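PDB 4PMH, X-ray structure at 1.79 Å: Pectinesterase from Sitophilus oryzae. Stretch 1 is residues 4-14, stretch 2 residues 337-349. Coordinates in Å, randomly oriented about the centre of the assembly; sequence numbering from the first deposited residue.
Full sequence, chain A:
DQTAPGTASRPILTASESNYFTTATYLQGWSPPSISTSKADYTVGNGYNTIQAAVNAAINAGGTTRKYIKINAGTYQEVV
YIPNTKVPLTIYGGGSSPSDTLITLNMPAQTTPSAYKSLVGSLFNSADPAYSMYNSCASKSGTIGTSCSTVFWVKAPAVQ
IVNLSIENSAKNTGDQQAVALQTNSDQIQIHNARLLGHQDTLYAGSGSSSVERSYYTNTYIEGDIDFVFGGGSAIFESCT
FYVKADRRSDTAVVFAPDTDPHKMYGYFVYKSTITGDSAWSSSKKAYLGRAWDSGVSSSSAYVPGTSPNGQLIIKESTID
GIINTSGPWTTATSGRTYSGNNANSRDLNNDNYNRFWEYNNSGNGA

Stretch 1, residues 4-14: APGTASRPILT
Stretch 2 (337-349) TYSGNNANSRDLN

The contact turns on R346. Its side chain (chi1 p, chi2 and chi3 t) reaches from an extended backbone (phi/psi -166/162) to two carbonyls of the N-terminal stretch: NH2 donates to I12 O at 2.7 Å, and NH1 donates to P5 O at 3.1 Å. NH1 also bonds N341 O within its own stretch, at 2.9 Å, so one guanidinium ties the two stretches together. P5 CB lies over one face of that group, 3.6 Å from NH1, while I12 O approaches at the edge, where the N-H bonds point.

P5 O is also engaged by a small hairpin, where I12 N donates to it at 3.0 Å, T7 N to R10 O at 3.1 Å, and R10 N to T7 O at 2.9 Å, closing a type I turn from T7 to R10. G6, at phi/psi 88/-164, suits glycine alone: a CB would jam against the preceding carbonyl and clash with R10 O.

The second stretch has no regular helix or strand and runs antiparallel to residues 5-8 of the first stretch, with A8 CA 4.5 Å from G340 CA and P5 CA 5.2 Å from N342 CA. N342 (chi1 p, chi2 -42°) points toward the hairpin, and its ND2 donates to G6 O at 3.2 Å. Nearby, A8 O sits 3.0 Å from G340 N. G340 has no room for a side chain, since an ideal CB would fall 2.3 Å from A8 O, a clash, and tight against P11 CD.

Packing completes the fit. P5, following a cis peptide bond, places CG 3.1 Å from N342 O and CD 3.4 Å from N344 OD1. Y338 (chi1 t, chi2 71°) meets P11 at its ring edge, with OH 3.0 Å from P11 CD. Farther along, L13 (m, t) and L348 (m, t) form an apolar pair, CD2 of L13 lying 3.6 Å from CD1 of L348.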

# COMPACT_ATOMS: atom_id res chain seq x y z
N ALA A 4 -14.52 9.35 -22.65
CA ALA A 4 -14.71 10.49 -21.74
C ALA A 4 -15.91 11.32 -22.19
O ALA A 4 -16.18 11.43 -23.41
CB ALA A 4 -13.45 11.36 -21.71
N PRO A 5 -16.63 11.92 -21.22
CA PRO A 5 -16.38 11.90 -19.78
C PRO A 5 -16.82 10.64 -19.01
O PRO A 5 -16.69 10.63 -17.77
CB PRO A 5 -17.16 13.12 -19.28
CG PRO A 5 -18.31 13.20 -20.21
CD PRO A 5 -17.68 12.90 -21.56
N GLY A 6 -17.32 9.61 -19.70
CA GLY A 6 -17.70 8.36 -19.03
C GLY A 6 -19.13 8.37 -18.54
O GLY A 6 -19.94 9.22 -18.97
N THR A 7 -19.46 7.43 -17.65
CA THR A 7 -20.77 7.41 -17.01
C THR A 7 -20.67 7.80 -15.53
O THR A 7 -19.59 7.78 -14.96
CB THR A 7 -21.42 6.01 -17.08
OG1 THR A 7 -20.71 5.09 -16.24
CG2 THR A 7 -21.39 5.47 -18.53
N ALA A 8 -21.81 8.11 -14.93
CA ALA A 8 -21.90 8.40 -13.51
C ALA A 8 -21.33 7.26 -12.64
O ALA A 8 -20.91 7.51 -11.50
CB ALA A 8 -23.35 8.69 -13.13
N SER A 9 -21.34 6.02 -13.15
CA SER A 9 -20.79 4.86 -12.42
C SER A 9 -19.34 4.55 -12.81
O SER A 9 -18.65 3.82 -12.11
CB SER A 9 -21.65 3.63 -12.63
OG SER A 9 -22.90 3.78 -11.96
N ARG A 10 -18.88 5.15 -13.90
CA ARG A 10 -17.52 4.91 -14.38
C ARG A 10 -16.98 6.08 -15.18
O ARG A 10 -16.92 6.04 -16.42
CB ARG A 10 -17.47 3.62 -15.20
CG ARG A 10 -16.04 3.16 -15.43
CD ARG A 10 -15.95 1.76 -16.02
NE ARG A 10 -14.57 1.32 -16.04
CZ ARG A 10 -14.14 0.10 -16.36
NH1 ARG A 10 -15.00 -0.86 -16.72
NH2 ARG A 10 -12.83 -0.15 -16.33
N PRO A 11 -16.59 7.15 -14.47
CA PRO A 11 -16.08 8.34 -15.12
C PRO A 11 -14.69 8.14 -15.70
O PRO A 11 -13.86 7.42 -15.13
CB PRO A 11 -16.07 9.40 -14.02
CG PRO A 11 -16.24 8.68 -12.73
CD PRO A 11 -16.77 7.31 -13.01
N ILE A 12 -14.47 8.76 -16.85
CA ILE A 12 -13.23 8.66 -17.59
C ILE A 12 -12.69 10.05 -17.85
O ILE A 12 -13.42 10.92 -18.29
CB ILE A 12 -13.44 7.96 -18.97
CG1 ILE A 12 -14.09 6.59 -18.79
CG2 ILE A 12 -12.14 7.88 -19.77
CD1 ILE A 12 -13.28 5.57 -18.00
N LEU A 13 -11.41 10.26 -17.60
CA LEU A 13 -10.76 11.53 -17.87
C LEU A 13 -10.71 11.84 -19.37
O LEU A 13 -10.54 10.93 -20.20
CB LEU A 13 -9.33 11.52 -17.34
CG LEU A 13 -9.09 11.36 -15.83
CD1 LEU A 13 -7.60 11.41 -15.53
CD2 LEU A 13 -9.83 12.40 -15.00
N THR A 14 -10.81 13.11 -19.70
CA THR A 14 -10.57 13.57 -21.06
C THR A 14 -9.08 13.55 -21.33
O THR A 14 -8.27 13.56 -20.40
CB THR A 14 -11.10 15.00 -21.27
OG1 THR A 14 -10.36 15.93 -20.47
CG2 THR A 14 -12.57 15.08 -20.90
N THR A 337 -22.54 6.48 -0.43
CA THR A 337 -22.73 5.86 -1.74
C THR A 337 -21.72 6.40 -2.76
O THR A 337 -21.35 7.57 -2.72
CB THR A 337 -24.14 6.10 -2.28
OG1 THR A 337 -24.28 7.47 -2.63
CG2 THR A 337 -25.18 5.74 -1.27
N TYR A 338 -21.25 5.52 -3.65
CA TYR A 338 -20.34 5.95 -4.73
C TYR A 338 -21.08 6.92 -5.65
O TYR A 338 -22.23 6.65 -6.05
CB TYR A 338 -19.79 4.78 -5.56
CG TYR A 338 -19.02 5.33 -6.75
CD1 TYR A 338 -17.79 5.96 -6.57
CD2 TYR A 338 -19.55 5.29 -8.03
CE1 TYR A 338 -17.12 6.53 -7.64
CE2 TYR A 338 -18.89 5.87 -9.11
CZ TYR A 338 -17.68 6.48 -8.92
OH TYR A 338 -17.04 7.02 -10.00
N SER A 339 -20.45 8.05 -5.95
CA SER A 339 -21.01 9.02 -6.90
C SER A 339 -19.92 9.51 -7.87
O SER A 339 -18.95 10.15 -7.46
CB SER A 339 -21.65 10.19 -6.16
OG SER A 339 -22.36 11.06 -7.04
N GLY A 340 -20.09 9.21 -9.15
CA GLY A 340 -19.13 9.62 -10.18
C GLY A 340 -19.65 10.83 -10.95
O GLY A 340 -20.84 10.92 -11.28
N ASN A 341 -18.75 11.76 -11.22
CA ASN A 341 -19.09 12.96 -11.94
C ASN A 341 -18.68 12.81 -13.39
O ASN A 341 -17.51 12.89 -13.75
CB ASN A 341 -18.39 14.18 -11.32
CG ASN A 341 -18.91 15.49 -11.89
OD1 ASN A 341 -19.69 15.48 -12.85
ND2 ASN A 341 -18.51 16.60 -11.29
N ASN A 342 -19.67 12.56 -14.23
CA ASN A 342 -19.43 12.41 -15.65
C ASN A 342 -19.87 13.60 -16.50
O ASN A 342 -20.15 13.43 -17.68
CB ASN A 342 -20.07 11.11 -16.17
CG ASN A 342 -21.59 11.19 -16.22
OD1 ASN A 342 -22.22 11.70 -15.31
ND2 ASN A 342 -22.18 10.67 -17.29
N ALA A 343 -19.94 14.79 -15.90
CA ALA A 343 -20.25 16.00 -16.65
C ALA A 343 -19.11 16.32 -17.57
O ALA A 343 -17.95 16.08 -17.23
CB ALA A 343 -20.50 17.17 -15.72
N ASN A 344 -19.41 16.88 -18.74
CA ASN A 344 -18.38 17.18 -19.72
C ASN A 344 -17.45 18.23 -19.17
O ASN A 344 -16.24 18.15 -19.39
CB ASN A 344 -18.97 17.63 -21.06
CG ASN A 344 -19.82 16.54 -21.71
OD1 ASN A 344 -19.34 15.74 -22.53
ND2 ASN A 344 -21.10 16.51 -21.34
N SER A 345 -17.99 19.20 -18.43
CA SER A 345 -17.15 20.12 -17.68
C SER A 345 -17.28 19.84 -16.19
O SER A 345 -18.38 19.63 -15.69
CB SER A 345 -17.52 21.57 -17.99
OG SER A 345 -17.42 21.82 -19.40
N ARG A 346 -16.16 19.84 -15.48
CA ARG A 346 -16.15 19.39 -14.09
C ARG A 346 -14.86 19.79 -13.39
O ARG A 346 -13.86 20.09 -14.04
CB ARG A 346 -16.31 17.86 -14.02
CG ARG A 346 -15.24 17.11 -14.80
CD ARG A 346 -15.41 15.58 -14.80
NE ARG A 346 -14.52 15.00 -15.80
CZ ARG A 346 -14.67 13.81 -16.36
NH1 ARG A 346 -15.67 12.99 -16.01
NH2 ARG A 346 -13.82 13.45 -17.30
N ASP A 347 -14.91 19.76 -12.07
CA ASP A 347 -13.72 19.88 -11.22
C ASP A 347 -13.36 18.51 -10.66
O ASP A 347 -14.09 17.95 -9.84
CB ASP A 347 -14.02 20.85 -10.09
CG ASP A 347 -12.89 21.00 -9.06
OD1 ASP A 347 -11.71 20.56 -9.27
OD2 ASP A 347 -13.22 21.60 -8.01
N LEU A 348 -12.22 17.97 -11.07
CA LEU A 348 -11.84 16.62 -10.64
C LEU A 348 -11.50 16.55 -9.15
O LEU A 348 -11.35 15.46 -8.58
CB LEU A 348 -10.68 16.09 -11.48
CG LEU A 348 -10.93 15.97 -13.00
CD1 LEU A 348 -9.61 15.74 -13.70
CD2 LEU A 348 -11.91 14.86 -13.34
N ASN A 349 -11.38 17.72 -8.51
CA ASN A 349 -11.16 17.79 -7.07
C ASN A 349 -12.41 18.12 -6.25
O ASN A 349 -12.33 18.36 -5.05
CB ASN A 349 -10.04 18.78 -6.78
CG ASN A 349 -8.70 18.23 -7.20
OD1 ASN A 349 -8.35 17.10 -6.86
ND2 ASN A 349 -7.93 19.02 -7.93